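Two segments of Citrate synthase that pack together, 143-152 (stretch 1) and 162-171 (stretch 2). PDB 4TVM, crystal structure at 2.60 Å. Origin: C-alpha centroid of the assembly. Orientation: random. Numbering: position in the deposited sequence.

Stretch 1, residues 143-152: ALSAYYQDAL
Stretch 2 (162-171) LSTIRLLAKL

A helix often binds an irregular segment through one long side chain that serves as both wall and electrostatic anchor, and these two stretches of citrate synthase are a compact example. Stretch 2 is helical throughout, within a helix extending beyond both its ends, each N from Arg166 to Leu171 bonding to the O four residues earlier. Stretch 1 opens in a weakly bonded helix begun earlier in the chain, kinked where the N of Ser145 and Ala146 lacks the four-residue bond to the turn before, and after Tyr147 leaves it: Tyr148 takes phi/psi of -128/53 and Ala151 -137/59. The two stretches run in roughly opposite directions, Ala151 CA lying 6.6 Å from Ser163 CA and Leu144 CA 9.3 Å from Leu167 CA, so the gap is wider at the Leu144 end. Together they bury 406 Å².

Along the helix, Leu162 comes first. Partly exposed, its t, p rotamer (chi1 -178°, chi2 56°) puts CD2 3.8 Å from CB of Ala151, an apolar contact. Ser163 follows, pointing toward stretch 1: its OG (chi1 59°) lies 3.7 Å from Ala151 O, while the hydroxyl finds its hydrogen bond elsewhere in the structure. Thr164 and Ile165 lie out of reach of stretch 1.

One turn on from Leu162, Arg166 is the centre of the contact. Its chi1 of -98° falls between wells, but chi2 to chi4 (151°, 180°, -175°) are all extended, carrying the guanidinium out to the loop. There NH2 donates to Asp150 OD2 at 3.3 Å, with an N-H...O angle of 164°, in a salt bridge. The carboxylate, from chi1 -155° and chi2 -13°, meets the guanidinium at its edge, near its plane, leaving a face open to Tyr148, whose CD1 lies over it, 3.4 Å from Arg166 CZ; Ala151 CB stands 4.1 Å from Arg166 NH1. Arg166 and Tyr148 have the largest covered areas here, 79 and 76 Å².

Leu167 points sideways from the helix, but its end turns closer (chi1 -91°, chi2 157°), so CD2 comes 4.4 Å from CD1 of Leu144, itself m, t. Two buried leucines suit the wider spacing at this end. Leu168 and Ala169 are out of reach of stretch 1. Lys170, a turn beyond Arg166, is m, t, t with chi4 at 92°; its CE lies 3.3 Å from Tyr148 OH, which is hydrogen-bonded elsewhere in the structure. Tyr148, with chi1 -58° and chi2 -84°, therefore meets the end of Lys170 and the guanidinium of Arg166. Leu171 closes the stretch without direct contact.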

# COMPACT_ATOMS: atom_id res chain seq x y z
N ALA A 143 -1.08 13.81 0.49
CA ALA A 143 -1.27 15.16 1.00
C ALA A 143 -2.75 15.59 1.13
O ALA A 143 -3.07 16.59 1.81
CB ALA A 143 -0.51 16.14 0.13
N LEU A 144 -3.66 14.87 0.50
CA LEU A 144 -5.09 15.20 0.59
C LEU A 144 -5.60 15.21 2.01
O LEU A 144 -6.51 15.97 2.33
CB LEU A 144 -5.92 14.15 -0.14
CG LEU A 144 -5.89 14.26 -1.64
CD1 LEU A 144 -6.44 12.98 -2.24
CD2 LEU A 144 -6.72 15.47 -2.08
N SER A 145 -5.07 14.31 2.83
CA SER A 145 -5.48 14.22 4.21
C SER A 145 -5.05 15.48 4.95
O SER A 145 -5.63 15.84 5.96
CB SER A 145 -4.88 12.98 4.86
OG SER A 145 -5.40 11.80 4.26
N ALA A 146 -4.03 16.16 4.43
CA ALA A 146 -3.65 17.46 4.97
C ALA A 146 -4.66 18.57 4.66
O ALA A 146 -4.69 19.57 5.37
CB ALA A 146 -2.26 17.85 4.45
N TYR A 147 -5.43 18.46 3.59
CA TYR A 147 -6.33 19.56 3.19
C TYR A 147 -7.80 19.26 3.37
O TYR A 147 -8.64 20.16 3.35
CB TYR A 147 -6.09 19.94 1.74
CG TYR A 147 -4.75 20.51 1.51
CD1 TYR A 147 -3.67 19.69 1.21
CD2 TYR A 147 -4.54 21.88 1.62
CE1 TYR A 147 -2.39 20.21 1.01
CE2 TYR A 147 -3.26 22.42 1.42
CZ TYR A 147 -2.21 21.58 1.11
OH TYR A 147 -0.97 22.11 0.90
N TYR A 148 -8.13 17.99 3.49
CA TYR A 148 -9.50 17.56 3.60
C TYR A 148 -9.54 16.67 4.84
O TYR A 148 -9.99 15.53 4.78
CB TYR A 148 -9.94 16.89 2.28
CG TYR A 148 -9.77 17.85 1.09
CD1 TYR A 148 -10.75 18.78 0.78
CD2 TYR A 148 -8.61 17.86 0.32
CE1 TYR A 148 -10.60 19.68 -0.29
CE2 TYR A 148 -8.46 18.74 -0.74
CZ TYR A 148 -9.45 19.67 -1.04
OH TYR A 148 -9.28 20.60 -2.08
N GLN A 149 -9.04 17.23 5.95
CA GLN A 149 -9.16 16.69 7.32
C GLN A 149 -10.64 16.62 7.68
O GLN A 149 -11.08 15.87 8.53
CB GLN A 149 -8.51 17.66 8.32
CG GLN A 149 -7.04 17.92 8.13
CD GLN A 149 -6.46 18.79 9.24
OE1 GLN A 149 -6.98 19.87 9.54
NE2 GLN A 149 -5.36 18.34 9.84
N ASP A 150 -11.37 17.50 7.04
CA ASP A 150 -12.81 17.61 7.09
C ASP A 150 -13.61 16.29 7.28
O ASP A 150 -14.46 16.22 8.16
CB ASP A 150 -13.23 18.28 5.77
CG ASP A 150 -14.52 18.99 5.87
OD1 ASP A 150 -15.24 18.78 6.86
OD2 ASP A 150 -14.82 19.78 4.96
N ALA A 151 -13.38 15.28 6.45
CA ALA A 151 -14.27 14.13 6.38
C ALA A 151 -13.50 12.84 6.30
O ALA A 151 -13.66 12.08 5.35
CB ALA A 151 -15.18 14.25 5.16
N LEU A 152 -12.66 12.57 7.29
CA LEU A 152 -11.69 11.49 7.20
C LEU A 152 -12.09 10.26 8.01
O LEU A 152 -11.32 9.28 8.06
CB LEU A 152 -10.32 11.95 7.72
CG LEU A 152 -9.48 12.81 6.79
CD1 LEU A 152 -8.08 12.99 7.38
CD2 LEU A 152 -9.43 12.19 5.41
N LEU A 162 -18.52 12.03 1.11
CA LEU A 162 -17.95 13.29 0.71
C LEU A 162 -16.54 13.09 0.17
O LEU A 162 -16.17 13.72 -0.83
CB LEU A 162 -17.93 14.21 1.92
CG LEU A 162 -17.42 15.64 1.74
CD1 LEU A 162 -18.18 16.38 0.66
CD2 LEU A 162 -17.53 16.37 3.07
N SER A 163 -15.74 12.21 0.79
CA SER A 163 -14.42 11.93 0.21
C SER A 163 -14.44 10.91 -0.92
O SER A 163 -13.44 10.78 -1.65
CB SER A 163 -13.37 11.55 1.29
OG SER A 163 -13.75 10.41 2.05
N THR A 164 -15.53 10.17 -1.09
CA THR A 164 -15.70 9.41 -2.35
C THR A 164 -15.85 10.42 -3.48
O THR A 164 -15.19 10.32 -4.50
CB THR A 164 -16.92 8.49 -2.27
OG1 THR A 164 -16.56 7.34 -1.50
CG2 THR A 164 -17.44 8.07 -3.66
N ILE A 165 -16.66 11.43 -3.24
CA ILE A 165 -16.88 12.49 -4.21
C ILE A 165 -15.59 13.24 -4.48
O ILE A 165 -15.16 13.35 -5.63
CB ILE A 165 -17.98 13.47 -3.74
CG1 ILE A 165 -19.31 12.72 -3.51
CG2 ILE A 165 -18.23 14.53 -4.78
CD1 ILE A 165 -19.69 11.79 -4.66
N ARG A 166 -14.99 13.76 -3.42
CA ARG A 166 -13.72 14.48 -3.53
C ARG A 166 -12.66 13.73 -4.35
O ARG A 166 -11.92 14.34 -5.10
CB ARG A 166 -13.17 14.75 -2.15
CG ARG A 166 -13.47 16.13 -1.64
CD ARG A 166 -13.59 16.18 -0.15
NE ARG A 166 -13.88 17.54 0.26
CZ ARG A 166 -13.94 17.94 1.53
NH1 ARG A 166 -13.72 17.08 2.53
NH2 ARG A 166 -14.22 19.22 1.79
N LEU A 167 -12.59 12.42 -4.19
CA LEU A 167 -11.61 11.63 -4.96
C LEU A 167 -11.98 11.51 -6.41
O LEU A 167 -11.14 11.65 -7.28
CB LEU A 167 -11.47 10.22 -4.37
CG LEU A 167 -10.38 10.06 -3.30
CD1 LEU A 167 -10.66 8.87 -2.41
CD2 LEU A 167 -9.04 9.89 -3.98
N LEU A 168 -13.24 11.22 -6.68
CA LEU A 168 -13.67 11.06 -8.07
C LEU A 168 -13.55 12.38 -8.82
O LEU A 168 -13.24 12.39 -10.01
CB LEU A 168 -15.11 10.58 -8.14
CG LEU A 168 -15.29 9.11 -7.84
CD1 LEU A 168 -16.77 8.85 -7.60
CD2 LEU A 168 -14.77 8.27 -9.00
N ALA A 169 -13.80 13.49 -8.13
CA ALA A 169 -13.69 14.82 -8.76
C ALA A 169 -12.27 15.26 -8.89
O ALA A 169 -11.86 15.68 -9.96
CB ALA A 169 -14.45 15.87 -7.97
N LYS A 170 -11.53 15.20 -7.79
CA LYS A 170 -10.21 15.84 -7.73
C LYS A 170 -9.04 15.05 -8.31
O LYS A 170 -8.02 15.65 -8.62
CB LYS A 170 -9.87 16.22 -6.31
CG LYS A 170 -10.90 17.12 -5.72
CD LYS A 170 -10.43 17.72 -4.41
CE LYS A 170 -11.26 18.98 -4.13
NZ LYS A 170 -12.42 18.62 -3.31
N LEU A 171 -9.18 13.74 -8.45
CA LEU A 171 -8.07 12.93 -8.95
C LEU A 171 -7.75 13.14 -10.40
O LEU A 171 -6.57 13.09 -10.76
CB LEU A 171 -8.32 11.48 -8.73
CG LEU A 171 -7.00 10.72 -8.88
CD1 LEU A 171 -6.29 10.70 -7.56
CD2 LEU A 171 -7.23 9.30 -9.33